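Local coordinates for phospholyase (Arthrobacter aurescens, PDB 5G4I), which acts as a pyridoxal-phosphate-dependent phospholyase, probably eliminating phosphate from phosphoethanolamine, although it belongs to a family made up largely of class-III transaminases, at residues L116-S121 with T311-P316; R397-S402 with D425-Q430; L174-V179 with G225-P230; S213-D218 with G246-D251. One frame throughout, in Å; residues are numbered along the deposited sequence.

Interaction 1: residues L116-S121 with T311-P316. With PLP (pyridoxal-5'-phosphate), chain C; PLP (pyridoxal-5'-phosphate), chain H.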
loop_
_atom_site.group_PDB
_atom_site.type_symbol
_atom_site.label_atom_id
_atom_site.label_comp_id
_atom_site.label_asym_id
_atom_site.label_seq_id
_atom_site.Cartn_x
_atom_site.Cartn_y
_atom_site.Cartn_z
ATOM N N LEU A 116 11.355 0.304 0.743
ATOM C CA LEU A 116 10.294 -0.448 1.419
ATOM C C LEU A 116 8.895 0.140 1.011
ATOM O O LEU A 116 8.760 1.337 0.689
ATOM C CB LEU A 116 10.503 -0.357 2.945
ATOM C CG LEU A 116 11.603 -1.279 3.454
ATOM C CD1 LEU A 116 12.141 -0.872 4.833
ATOM C CD2 LEU A 116 11.155 -2.739 3.532
ATOM N N THR A 117 7.864 -0.744 1.083
ATOM C CA THR A 117 6.485 -0.378 0.786
ATOM C C THR A 117 5.590 -1.112 1.804
ATOM O O THR A 117 6.096 -1.781 2.726
ATOM C CB THR A 117 6.051 -0.738 -0.670
ATOM O OG1 THR A 117 5.909 -2.175 -0.755
ATOM C CG2 THR A 117 6.993 -0.157 -1.732
ATOM N N ASN A 118 4.246 -1.023 1.616
ATOM C CA ASN A 118 3.298 -1.680 2.552
ATOM C C ASN A 118 2.546 -2.891 1.896
ATOM O O ASN A 118 1.627 -3.451 2.483
ATOM C CB ASN A 118 2.324 -0.673 3.138
ATOM C CG ASN A 118 2.997 0.573 3.655
ATOM O OD1 ASN A 118 2.906 1.677 2.979
ATOM N ND2 ASN A 118 3.735 0.479 4.684
ATOM N N SER A 119 2.820 -3.164 0.611
ATOM C CA SER A 119 2.078 -4.229 -0.127
ATOM C C SER A 119 2.872 -4.665 -1.383
ATOM O O SER A 119 3.720 -3.893 -1.903
ATOM C CB SER A 119 0.680 -3.794 -0.537
ATOM O OG SER A 119 0.709 -2.807 -1.577
ATOM N N GLY A 120 2.553 -5.830 -1.911
ATOM C CA GLY A 120 3.127 -6.262 -3.226
ATOM C C GLY A 120 2.703 -5.343 -4.320
ATOM O O GLY A 120 3.536 -5.037 -5.249
ATOM N N SER A 121 1.421 -4.891 -4.357
ATOM C CA SER A 121 0.991 -3.914 -5.450
ATOM C C SER A 121 1.827 -2.655 -5.357
ATOM O O SER A 121 2.218 -2.078 -6.408
ATOM C CB SER A 121 -0.570 -3.614 -5.424
ATOM O OG SER A 121 -1.305 -4.771 -5.767
ATOM N N THR A 311 4.782 7.030 3.684
ATOM C CA THR A 311 4.753 7.405 5.103
ATOM C C THR A 311 4.898 6.212 6.034
ATOM O O THR A 311 5.594 6.290 7.075
ATOM C CB THR A 311 3.435 8.153 5.451
ATOM O OG1 THR A 311 3.299 9.324 4.612
ATOM C CG2 THR A 311 3.410 8.615 6.934
ATOM N N PHE A 312 4.184 5.120 5.779
ATOM C CA PHE A 312 4.214 3.939 6.665
ATOM C C PHE A 312 5.418 3.011 6.363
ATOM O O PHE A 312 5.799 2.234 7.232
ATOM C CB PHE A 312 2.904 3.114 6.542
ATOM C CG PHE A 312 1.633 3.858 6.957
ATOM C CD1 PHE A 312 1.556 4.534 8.159
ATOM C CD2 PHE A 312 0.500 3.714 6.174
ATOM C CE1 PHE A 312 0.339 5.122 8.543
ATOM C CE2 PHE A 312 -0.710 4.295 6.554
ATOM C CZ PHE A 312 -0.781 5.013 7.760
ATOM N N ALA A 313 6.052 3.159 5.188
ATOM C CA ALA A 313 7.108 2.210 4.850
ATOM C C ALA A 313 8.301 2.316 5.775
ATOM O O ALA A 313 8.753 3.467 6.095
ATOM C CB ALA A 313 7.570 2.426 3.431
ATOM N N GLY A 314 8.839 1.169 6.232
ATOM C CA GLY A 314 10.042 1.273 7.092
ATOM C C GLY A 314 9.850 1.806 8.465
ATOM O O GLY A 314 10.825 2.229 9.129
ATOM N N ASN A 315 8.607 1.921 8.908
ATOM C CA ASN A 315 8.402 2.259 10.307
ATOM C C ASN A 315 9.022 1.154 11.206
ATOM O O ASN A 315 9.249 0.023 10.761
ATOM C CB ASN A 315 6.885 2.487 10.582
ATOM C CG ASN A 315 6.051 1.188 10.626
ATOM O OD1 ASN A 315 6.159 0.372 11.537
ATOM N ND2 ASN A 315 5.210 0.984 9.623
ATOM N N PRO A 316 9.332 1.446 12.514
ATOM C CA PRO A 316 10.020 0.514 13.323
ATOM C C PRO A 316 9.258 -0.823 13.611
ATOM O O PRO A 316 9.881 -1.856 13.824
ATOM C CB PRO A 316 10.217 1.282 14.674
ATOM C CG PRO A 316 10.130 2.728 14.302
ATOM C CD PRO A 316 9.174 2.770 13.163
HETATM N N1 PLP C . 2.179 -10.237 -7.566
HETATM C C2 PLP C . 1.996 -11.543 -7.259
HETATM C C2A PLP C . 2.776 -12.604 -7.992
HETATM C C3 PLP C . 1.030 -11.934 -6.201
HETATM O O3 PLP C . 0.830 -13.240 -5.875
HETATM C C4 PLP C . 0.293 -10.848 -5.516
HETATM C C4A PLP C . -0.690 -11.138 -4.448
HETATM C C5 PLP C . 0.586 -9.459 -5.945
HETATM C C6 PLP C . 1.519 -9.237 -6.954
HETATM C C5A PLP C . -0.125 -8.294 -5.294
HETATM O O4P PLP C . 0.012 -8.383 -3.878
HETATM P P PLP C . -0.866 -7.441 -2.911
HETATM O O1P PLP C . -2.225 -8.098 -2.899
HETATM O O2P PLP C . -0.136 -7.494 -1.590
HETATM O O3P PLP C . -0.831 -6.092 -3.589
HETATM N N1 PLP H . -2.733 12.691 0.874
HETATM C C2 PLP H . -2.396 13.555 1.769
HETATM C C2A PLP H . -3.171 14.874 1.869
HETATM C C3 PLP H . -1.224 13.278 2.653
HETATM O O3 PLP H . -0.894 14.148 3.674
HETATM C C4 PLP H . -0.475 12.014 2.546
HETATM C C4A PLP H . 0.584 11.609 3.519
HETATM C C5 PLP H . -0.931 11.162 1.466
HETATM C C6 PLP H . -2.065 11.544 0.674
HETATM C C5A PLP H . -0.120 9.862 1.173
HETATM O O4P PLP H . -0.213 8.924 2.216
HETATM P P PLP H . 0.933 7.744 2.124
HETATM O O1P PLP H . 2.361 8.266 2.305
HETATM O O2P PLP H . 0.333 6.844 3.243
HETATM O O3P PLP H . 0.734 6.909 0.933
HETATM O O HOH W 1 7.536 -1.224 5.272
#
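Ala-313 packs on the end of strand 113-117, its CB resting 3.2 Å from the backbone O of Leu-116. CB of Leu-116 adds an apolar contact, 4.1 Å from CB of Ala-313, and its CD1 lies 3.8 Å from CA of Gly-314, a residue whose positive phi (71°) suits glycine in the type II turn from Phe-312 to Asn-315. Asn-118 forms the third packing pair. With CG beside the backbone N (chi1 -48°), its side chain crosses that of Phe-312 at about a right angle, and CG lies 3.8 Å from the phenylalanine CB. An alanine in place of Asn-118 would probably open a gap beside CB of Phe-312. Pro-288 of the second subunit also packs on the Asn-118 side chain.

Polar linkage between the segments is indirect. One water donates to O of Thr-117 at 3.0 Å and accepts from N of Gly-314 at 2.9 Å. The turn is tied internally, because O of Phe-312 accepts from both N and ND2 of Asn-315.

Phosphate binding falls at the far ends of the contact. Ser-121 grips O3P of one cofactor through both N and OG, the latter at 2.6 Å, while N of Gly-120 reaches O2P. Thr-311 holds O1P of the cofactor in the second subunit's site with N and OG1, so the two segments serve different active sites of the dimer.

Around them, Ser-119 N-caps helix 120-135 and Asn-315 N-caps helix 316-331; Leu-116 leans on helix 94-104, and Thr-117 bonds through its backbone to Gly-290, at the start of the adjacent strand 290-294.

Interaction 2: residues R397-S402 with D425-Q430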
loop_
_atom_site.group_PDB
_atom_site.type_symbol
_atom_site.label_atom_id
_atom_site.label_comp_id
_atom_site.label_asym_id
_atom_site.label_seq_id
_atom_site.Cartn_x
_atom_site.Cartn_y
_atom_site.Cartn_z
ATOM N N ARG A 397 -12.676 -33.329 4.408
ATOM C CA ARG A 397 -11.643 -34.172 5.035
ATOM C C ARG A 397 -10.680 -33.440 5.982
ATOM O O ARG A 397 -9.835 -34.033 6.625
ATOM C CB ARG A 397 -10.835 -34.918 3.935
ATOM C CG ARG A 397 -11.626 -35.973 3.092
ATOM C CD ARG A 397 -10.850 -36.451 1.897
ATOM N NE ARG A 397 -11.524 -37.557 1.179
ATOM C CZ ARG A 397 -11.531 -38.830 1.589
ATOM N NH1 ARG A 397 -10.829 -39.236 2.634
ATOM N NH2 ARG A 397 -12.232 -39.720 0.879
ATOM N N GLY A 398 -10.852 -32.129 6.106
ATOM C CA GLY A 398 -10.037 -31.347 7.013
ATOM C C GLY A 398 -8.758 -30.762 6.375
ATOM O O GLY A 398 -7.809 -30.543 7.142
ATOM N N VAL A 399 -8.766 -30.521 5.090
ATOM C CA VAL A 399 -7.513 -29.987 4.400
ATOM C C VAL A 399 -7.915 -28.828 3.497
ATOM O O VAL A 399 -8.765 -28.972 2.625
ATOM C CB VAL A 399 -6.727 -31.081 3.618
ATOM C CG1 VAL A 399 -5.372 -30.511 3.106
ATOM C CG2 VAL A 399 -6.482 -32.321 4.504
ATOM N N LEU A 400 -7.217 -27.680 3.633
ATOM C CA LEU A 400 -7.465 -26.499 2.788
ATOM C C LEU A 400 -6.482 -26.442 1.610
ATOM O O LEU A 400 -5.278 -26.337 1.835
ATOM C CB LEU A 400 -7.347 -25.177 3.633
ATOM C CG LEU A 400 -8.202 -25.124 4.883
ATOM C CD1 LEU A 400 -7.905 -23.805 5.639
ATOM C CD2 LEU A 400 -9.667 -25.309 4.553
ATOM N N ILE A 401 -6.960 -26.543 0.382
ATOM C CA ILE A 401 -6.240 -26.387 -0.856
ATOM C C ILE A 401 -7.051 -25.505 -1.852
ATOM O O ILE A 401 -8.197 -25.139 -1.566
ATOM C CB ILE A 401 -5.848 -27.751 -1.465
ATOM C CG1 ILE A 401 -7.086 -28.582 -1.853
ATOM C CG2 ILE A 401 -4.851 -28.519 -0.587
ATOM C CD1 ILE A 401 -6.773 -29.719 -2.778
ATOM N N SER A 402 -6.463 -25.164 -2.941
ATOM C CA SER A 402 -7.120 -24.355 -3.974
ATOM C C SER A 402 -6.711 -24.815 -5.393
ATOM O O SER A 402 -6.205 -25.916 -5.644
ATOM C CB SER A 402 -6.849 -22.865 -3.771
ATOM O OG SER A 402 -7.875 -22.092 -4.456
ATOM N N ASP A 425 2.318 -36.129 4.826
ATOM C CA ASP A 425 1.670 -37.450 4.700
ATOM C C ASP A 425 0.176 -37.385 4.949
ATOM O O ASP A 425 -0.582 -38.080 4.261
ATOM C CB ASP A 425 2.327 -38.424 5.705
ATOM C CG ASP A 425 3.787 -38.827 5.289
ATOM O OD1 ASP A 425 4.169 -38.743 4.102
ATOM O OD2 ASP A 425 4.509 -39.341 6.231
ATOM N N ILE A 426 -0.259 -36.534 5.877
ATOM C CA ILE A 426 -1.743 -36.350 6.043
ATOM C C ILE A 426 -2.398 -35.840 4.752
ATOM O O ILE A 426 -3.319 -36.406 4.209
ATOM C CB ILE A 426 -2.044 -35.490 7.271
ATOM C CG1 ILE A 426 -1.648 -36.138 8.568
ATOM C CG2 ILE A 426 -3.507 -35.026 7.248
ATOM C CD1 ILE A 426 -1.492 -35.194 9.771
ATOM N N LEU A 427 -1.821 -34.731 4.221
ATOM C CA LEU A 427 -2.366 -34.089 3.015
ATOM C C LEU A 427 -2.413 -35.083 1.852
ATOM O O LEU A 427 -3.421 -35.212 1.143
ATOM C CB LEU A 427 -1.547 -32.786 2.663
ATOM C CG LEU A 427 -2.041 -32.028 1.420
ATOM C CD1 LEU A 427 -1.803 -30.512 1.636
ATOM C CD2 LEU A 427 -1.471 -32.507 0.130
ATOM N N LEU A 428 -1.261 -35.731 1.544
ATOM C CA LEU A 428 -1.112 -36.619 0.368
ATOM C C LEU A 428 -2.007 -37.891 0.466
ATOM O O LEU A 428 -2.620 -38.344 -0.510
ATOM C CB LEU A 428 0.386 -36.998 0.144
ATOM C CG LEU A 428 1.285 -35.781 -0.318
ATOM C CD1 LEU A 428 2.732 -36.200 -0.060
ATOM C CD2 LEU A 428 1.031 -35.431 -1.735
ATOM N N GLY A 429 -2.139 -38.386 1.692
ATOM C CA GLY A 429 -3.039 -39.584 1.908
ATOM C C GLY A 429 -4.523 -39.204 1.677
ATOM O O GLY A 429 -5.276 -39.908 0.985
ATOM N N GLN A 430 -4.932 -38.029 2.180
ATOM C CA GLN A 430 -6.318 -37.563 1.882
ATOM C C GLN A 430 -6.507 -37.276 0.407
ATOM O O GLN A 430 -7.589 -37.617 -0.149
ATOM C CB GLN A 430 -6.645 -36.341 2.772
ATOM C CG GLN A 430 -6.710 -36.624 4.213
ATOM C CD GLN A 430 -7.645 -37.769 4.632
ATOM O OE1 GLN A 430 -8.852 -37.697 4.389
ATOM N NE2 GLN A 430 -7.096 -38.850 5.207
#
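Gln-430 approaches the guanidinium of Arg-397 in two ways, its backbone O lying over one face and its side-chain OE1 sitting in the plane at the edge. The guanidinium and amide planes are 45° apart. NH1 donates to OE1 over 3.1 Å in a nearly straight bond (N-H...O 164°). From the amide's standpoint the donor stands 39° above the carbonyl plane. The same OE1 also lies against the aliphatic part of the arginine, 3.4 Å from its CB. The strongest polar partner of Arg-397 is Asp-393 in helix 384-396, whose OD2 forms a salt bridge with NE, so the guanidinium is held between helix 384-396 and helix 421-436.

Further along, the contact becomes apolar. Leu-427 reaches from helix 421-436 and crosses Val-399 at about a right angle, CD1 to CG1 at 3.9 Å. The same methyl comes within 4.3 Å of CG2 of Ile-401. Met-394, Leu-58 and Met-413 complete this apolar layer.

Gly-398 closes helix 384-396 with a Schellman motif, and its positive phi turns the chain directly into strand 399-404. The whole is an alpha/beta layer arrangement: helix 421-436 covers one face of a mixed sheet, as in the C-terminal part of the small domain of class-III aminotransferases.

Interaction 3: residues L174-V179 with G225-P230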
loop_
_atom_site.group_PDB
_atom_site.type_symbol
_atom_site.label_atom_id
_atom_site.label_comp_id
_atom_site.label_asym_id
_atom_site.label_seq_id
_atom_site.Cartn_x
_atom_site.Cartn_y
_atom_site.Cartn_z
ATOM N N LEU A 174 2.847 -12.651 -23.673
ATOM C CA LEU A 174 3.630 -13.797 -24.198
ATOM C C LEU A 174 3.022 -15.116 -23.765
ATOM O O LEU A 174 2.635 -15.302 -22.602
ATOM C CB LEU A 174 5.103 -13.715 -23.705
ATOM C CG LEU A 174 5.924 -12.467 -24.115
ATOM C CD1 LEU A 174 7.190 -12.348 -23.356
ATOM C CD2 LEU A 174 6.131 -12.417 -25.608
ATOM N N ARG A 175 3.017 -16.098 -24.667
ATOM C CA ARG A 175 2.695 -17.481 -24.260
ATOM C C ARG A 175 3.978 -18.117 -23.767
ATOM O O ARG A 175 4.928 -18.366 -24.536
ATOM C CB ARG A 175 2.123 -18.288 -25.476
ATOM C CG ARG A 175 1.741 -19.740 -25.086
ATOM C CD ARG A 175 0.579 -19.918 -24.087
ATOM N NE ARG A 175 -0.652 -19.278 -24.545
ATOM C CZ ARG A 175 -1.801 -19.857 -24.846
ATOM N NH1 ARG A 175 -1.988 -21.179 -24.711
ATOM N NH2 ARG A 175 -2.791 -19.098 -25.294
ATOM N N ILE A 176 4.093 -18.274 -22.425
ATOM C CA ILE A 176 5.361 -18.763 -21.832
ATOM C C ILE A 176 5.441 -20.297 -22.083
ATOM O O ILE A 176 4.435 -20.988 -21.836
ATOM C CB ILE A 176 5.368 -18.443 -20.315
ATOM C CG1 ILE A 176 5.181 -16.943 -19.979
ATOM C CG2 ILE A 176 6.599 -19.015 -19.595
ATOM C CD1 ILE A 176 6.361 -16.049 -20.364
ATOM N N PRO A 177 6.559 -20.811 -22.596
ATOM C CA PRO A 177 6.648 -22.240 -22.983
ATOM C C PRO A 177 6.659 -23.184 -21.743
ATOM O O PRO A 177 7.316 -22.866 -20.725
ATOM C CB PRO A 177 7.941 -22.331 -23.759
ATOM C CG PRO A 177 8.759 -21.187 -23.283
ATOM C CD PRO A 177 7.764 -20.091 -23.036
ATOM N N ASP A 178 5.955 -24.328 -21.874
ATOM C CA ASP A 178 5.845 -25.310 -20.827
ATOM C C ASP A 178 6.264 -26.717 -21.426
ATOM O O ASP A 178 5.606 -27.143 -22.361
ATOM C CB ASP A 178 4.434 -25.359 -20.282
ATOM C CG ASP A 178 4.221 -26.312 -19.055
ATOM O OD1 ASP A 178 5.178 -26.819 -18.518
ATOM O OD2 ASP A 178 3.005 -26.441 -18.720
ATOM N N VAL A 179 7.304 -27.329 -20.868
ATOM C CA VAL A 179 7.806 -28.657 -21.376
ATOM C C VAL A 179 7.053 -29.807 -20.735
ATOM O O VAL A 179 7.303 -30.975 -21.127
ATOM C CB VAL A 179 9.336 -28.841 -21.173
ATOM C CG1 VAL A 179 10.124 -27.710 -21.810
ATOM C CG2 VAL A 179 9.726 -29.018 -19.731
ATOM N N GLY A 225 -0.565 -21.671 -14.405
ATOM C CA GLY A 225 -0.690 -23.153 -14.232
ATOM C C GLY A 225 0.543 -23.878 -13.774
ATOM O O GLY A 225 0.653 -25.118 -14.014
ATOM N N LEU A 226 1.525 -23.237 -13.165
ATOM C CA LEU A 226 2.775 -23.798 -12.688
ATOM C C LEU A 226 3.633 -24.449 -13.761
ATOM O O LEU A 226 3.789 -25.689 -13.859
ATOM C CB LEU A 226 2.548 -24.798 -11.466
ATOM C CG LEU A 226 2.265 -24.164 -10.142
ATOM C CD1 LEU A 226 1.850 -25.284 -9.118
ATOM C CD2 LEU A 226 3.503 -23.411 -9.600
ATOM N N LEU A 227 4.101 -23.611 -14.686
ATOM C CA LEU A 227 4.833 -24.059 -15.880
ATOM C C LEU A 227 6.272 -24.507 -15.600
ATOM O O LEU A 227 6.914 -23.996 -14.675
ATOM C CB LEU A 227 4.855 -22.880 -16.850
ATOM C CG LEU A 227 3.540 -22.141 -17.140
ATOM C CD1 LEU A 227 3.783 -21.006 -18.164
ATOM C CD2 LEU A 227 2.447 -23.050 -17.630
ATOM N N GLN A 228 6.767 -25.473 -16.393
ATOM C CA GLN A 228 8.166 -25.902 -16.330
ATOM C C GLN A 228 8.826 -25.409 -17.626
ATOM O O GLN A 228 8.512 -25.931 -18.726
ATOM C CB GLN A 228 8.312 -27.463 -16.188
ATOM C CG GLN A 228 9.797 -27.875 -16.136
ATOM C CD GLN A 228 10.072 -29.419 -16.218
ATOM O OE1 GLN A 228 9.162 -30.229 -16.038
ATOM N NE2 GLN A 228 11.302 -29.794 -16.518
ATOM N N LEU A 229 9.729 -24.453 -17.532
ATOM C CA LEU A 229 10.261 -23.837 -18.750
ATOM C C LEU A 229 11.438 -24.615 -19.332
ATOM O O LEU A 229 12.250 -25.176 -18.560
ATOM C CB LEU A 229 10.706 -22.384 -18.457
ATOM C CG LEU A 229 9.593 -21.327 -18.476
ATOM C CD1 LEU A 229 8.420 -21.567 -17.505
ATOM C CD2 LEU A 229 10.207 -19.963 -18.191
ATOM N N PRO A 230 11.595 -24.548 -20.675
ATOM C CA PRO A 230 12.887 -25.032 -21.233
ATOM C C PRO A 230 14.056 -24.200 -20.795
ATOM O O PRO A 230 13.949 -22.954 -20.628
ATOM C CB PRO A 230 12.666 -24.916 -22.797
ATOM C CG PRO A 230 11.558 -23.972 -22.967
ATOM C CD PRO A 230 10.795 -23.808 -21.667
#
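Val-179 and Gln-228 join two loops of the alpha/beta large domain, each leading from a strand of the central sheet into a helix: 171-174 to 187-207 and 214-217 to 233-243. N of Val-179 donates to O of Gln-228 over 2.8 Å, almost straight (173°) and nearly along the C=O axis. The valine branches then divide their work. The valine crosses the extended glutamine chain at a slant, with CG2 3.6 Å from CD, while CG1, anti to the carbonyl carbon (chi1 -56°), faces the ring of Pro-230, 3.9 Å from its CB.

Leu-227 places its two methyls on different neighbours. CD1 approaches CB of Ile-176 at 3.7 Å, the two side chains crossing at about a right angle, and CD2 comes within 3.6 Å of OD2 of Asp-178. OD1 of that carboxylate also bonds to Ser-180, one residue beyond Val-179 in the same loop, and OD2 forms a salt bridge with Arg-363; the same arginine bonds to O of Leu-226, adding a second tie. O of Pro-177 is buried with no polar partner in the model, and CG of Leu-229 lies 3.6 Å from it. N of Gln-228 donates to OD1 of Asp-178 at 3.0 Å, meeting that oxygen from 56° above the carboxylate plane.

Interaction 4: residues S213-D218 with G246-D251. With PLP (pyridoxal-5'-phosphate), chain C.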
loop_
_atom_site.group_PDB
_atom_site.type_symbol
_atom_site.label_atom_id
_atom_site.label_comp_id
_atom_site.label_asym_id
_atom_site.label_seq_id
_atom_site.Cartn_x
_atom_site.Cartn_y
_atom_site.Cartn_z
ATOM N N SER A 213 10.348 -1.046 -21.867
ATOM C CA SER A 213 10.729 -0.648 -20.512
ATOM C C SER A 213 11.127 -1.904 -19.642
ATOM O O SER A 213 12.185 -1.905 -19.029
ATOM C CB SER A 213 9.599 0.160 -19.820
ATOM O OG SER A 213 10.025 0.573 -18.515
ATOM N N VAL A 214 10.268 -2.902 -19.651
ATOM C CA VAL A 214 10.470 -4.057 -18.743
ATOM C C VAL A 214 9.954 -5.372 -19.336
ATOM O O VAL A 214 8.969 -5.393 -20.121
ATOM C CB VAL A 214 9.759 -3.897 -17.388
ATOM C CG1 VAL A 214 10.213 -2.679 -16.627
ATOM C CG2 VAL A 214 8.327 -3.908 -17.459
ATOM N N PHE A 215 10.524 -6.483 -18.831
ATOM C CA PHE A 215 9.874 -7.817 -18.741
ATOM C C PHE A 215 9.634 -8.082 -17.247
ATOM O O PHE A 215 10.598 -7.987 -16.460
ATOM C CB PHE A 215 10.819 -8.913 -19.361
ATOM C CG PHE A 215 10.416 -10.334 -19.107
ATOM C CD1 PHE A 215 9.218 -10.805 -19.542
ATOM C CD2 PHE A 215 11.317 -11.244 -18.483
ATOM C CE1 PHE A 215 8.848 -12.171 -19.397
ATOM C CE2 PHE A 215 10.930 -12.547 -18.307
ATOM C CZ PHE A 215 9.726 -13.038 -18.758
ATOM N N LEU A 216 8.409 -8.392 -16.902
ATOM C CA LEU A 216 7.985 -8.576 -15.506
ATOM C C LEU A 216 7.407 -9.996 -15.417
ATOM O O LEU A 216 6.557 -10.418 -16.247
ATOM C CB LEU A 216 6.839 -7.573 -15.182
ATOM C CG LEU A 216 6.082 -7.723 -13.882
ATOM C CD1 LEU A 216 6.973 -7.662 -12.657
ATOM C CD2 LEU A 216 4.959 -6.672 -13.800
ATOM N N PHE A 217 7.843 -10.817 -14.431
ATOM C CA PHE A 217 7.446 -12.254 -14.376
ATOM C C PHE A 217 7.510 -12.767 -12.952
ATOM O O PHE A 217 8.381 -12.376 -12.152
ATOM C CB PHE A 217 8.318 -13.143 -15.319
ATOM C CG PHE A 217 9.739 -13.393 -14.828
ATOM C CD1 PHE A 217 10.700 -12.384 -14.816
ATOM C CD2 PHE A 217 10.138 -14.660 -14.382
ATOM C CE1 PHE A 217 12.013 -12.653 -14.385
ATOM C CE2 PHE A 217 11.450 -14.935 -13.966
ATOM C CZ PHE A 217 12.381 -13.931 -13.968
ATOM N N ASP A 218 6.585 -13.730 -12.668
ATOM C CA ASP A 218 6.673 -14.639 -11.505
ATOM C C ASP A 218 7.500 -15.835 -11.859
ATOM O O ASP A 218 7.087 -16.621 -12.758
ATOM C CB ASP A 218 5.243 -15.071 -11.102
ATOM C CG ASP A 218 5.146 -16.290 -10.191
ATOM O OD1 ASP A 218 6.151 -16.652 -9.531
ATOM O OD2 ASP A 218 4.002 -16.885 -10.167
ATOM N N GLY A 246 15.788 -2.073 -22.163
ATOM C CA GLY A 246 14.850 -2.362 -21.038
ATOM C C GLY A 246 15.510 -3.083 -19.868
ATOM O O GLY A 246 16.713 -3.455 -19.893
ATOM N N LEU A 247 14.705 -3.331 -18.813
ATOM C CA LEU A 247 15.122 -3.973 -17.551
ATOM C C LEU A 247 14.280 -5.213 -17.294
ATOM O O LEU A 247 13.168 -5.374 -17.808
ATOM C CB LEU A 247 14.948 -3.005 -16.338
ATOM C CG LEU A 247 15.626 -1.628 -16.471
ATOM C CD1 LEU A 247 15.323 -0.716 -15.290
ATOM C CD2 LEU A 247 17.135 -1.781 -16.611
ATOM N N VAL A 248 14.793 -6.045 -16.411
ATOM C CA VAL A 248 14.078 -7.261 -15.949
ATOM C C VAL A 248 13.631 -7.100 -14.497
ATOM O O VAL A 248 14.461 -6.751 -13.618
ATOM C CB VAL A 248 14.974 -8.517 -16.073
ATOM C CG1 VAL A 248 14.222 -9.746 -15.489
ATOM C CG2 VAL A 248 15.378 -8.746 -17.540
ATOM N N ILE A 249 12.318 -7.339 -14.242
ATOM C CA ILE A 249 11.747 -7.321 -12.893
ATOM C C ILE A 249 11.336 -8.800 -12.550
ATOM O O ILE A 249 10.455 -9.363 -13.209
ATOM C CB ILE A 249 10.501 -6.430 -12.695
ATOM C CG1 ILE A 249 10.758 -4.946 -13.114
ATOM C CG2 ILE A 249 10.029 -6.469 -11.203
ATOM C CD1 ILE A 249 9.480 -4.155 -13.290
ATOM N N SER A 250 11.928 -9.363 -11.463
ATOM C CA SER A 250 11.372 -10.628 -10.880
ATOM C C SER A 250 10.385 -10.294 -9.777
ATOM O O SER A 250 10.832 -9.695 -8.739
ATOM C CB SER A 250 12.482 -11.530 -10.318
ATOM O OG SER A 250 11.932 -12.759 -9.852
ATOM N N ASP A 251 9.124 -10.717 -9.956
ATOM C CA ASP A 251 8.067 -10.561 -8.923
ATOM C C ASP A 251 8.160 -11.835 -8.056
ATOM O O ASP A 251 7.837 -12.916 -8.516
ATOM C CB ASP A 251 6.722 -10.421 -9.614
ATOM C CG ASP A 251 5.550 -10.333 -8.649
ATOM O OD1 ASP A 251 5.699 -10.745 -7.497
ATOM O OD2 ASP A 251 4.437 -9.932 -9.110
HETATM N N1 PLP C . 2.179 -10.237 -7.566
HETATM C C2 PLP C . 1.996 -11.543 -7.259
HETATM C C2A PLP C . 2.776 -12.604 -7.992
HETATM C C3 PLP C . 1.030 -11.934 -6.201
HETATM O O3 PLP C . 0.830 -13.240 -5.875
HETATM C C4 PLP C . 0.293 -10.848 -5.516
HETATM C C4A PLP C . -0.690 -11.138 -4.448
HETATM C C5 PLP C . 0.586 -9.459 -5.945
HETATM C C6 PLP C . 1.519 -9.237 -6.954
HETATM C C5A PLP C . -0.125 -8.294 -5.294
HETATM O O4P PLP C . 0.012 -8.383 -3.878
HETATM P P PLP C . -0.866 -7.441 -2.911
HETATM O O1P PLP C . -2.225 -8.098 -2.899
HETATM O O2P PLP C . -0.136 -7.494 -1.590
HETATM O O3P PLP C . -0.831 -6.092 -3.589
HETATM O O HOH W 2 6.481 -14.904 -7.391
#
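Phe-217 crosses Val-248 obliquely, presenting the edge of its ring, with CE1 3.8 Å from CG1 of the valine. CG of Phe-217 sits between the backbone N and the carbonyl carbon (chi1 74°). The opposite face of the sheet carries Val-214, Leu-216 and Ile-249, and the isoleucine bridges the other two: CD1 meets CG1 of Val-214 at 3.7 Å, and CG2 meets CD1 of Leu-216 at 3.6 Å. Five backbone hydrogen bonds beneath hold the strands parallel, their axes 14° apart.

At the C-terminal end Asp-251 meets the cofactor, CG anti to the backbone N (chi1 177°) and OD2 2.8 Å from N1 of the pyridine, the pairing familiar from fold-type I PLP enzymes. His-148 and Asn-124 bond to the same oxygen. An alanine here would probably deprive N1, His-148 and Asn-124 of their shared carboxylate partner. A water links O of Asp-251 to OD1 of Asp-218, whose OD2 bonds to Ser-222.

This is a beta-alpha-beta unit: helix 233-243 connects the strands and packs on Phe-215 and Val-248, helix 120-135 covers Val-214 and Leu-216 on the other face, and strands 140-143 and 276-279 flank the pair.

Two of the four contacts meet at a cofactor, while the other two join parts of the fold away from it. Interactions 1 and 4 reach the same sheet and touch the same pyridoxal phosphate, one at its phosphate and the other at its pyridine nitrogen, although their centres are 21 Å apart and their nearest atoms about 6 Å. Interaction 1 also touches the second pyridoxal phosphate, in the other subunit's site. Interaction 3 adjoins interaction 4 through CD1 of Leu-174 and CE1 of Phe-215, 4.3 Å apart, while its Ile-176 side chain stays about 13 Å from a cofactor. Interaction 2 belongs to the other sheet: its nearest atoms are about 9 Å from interaction 3.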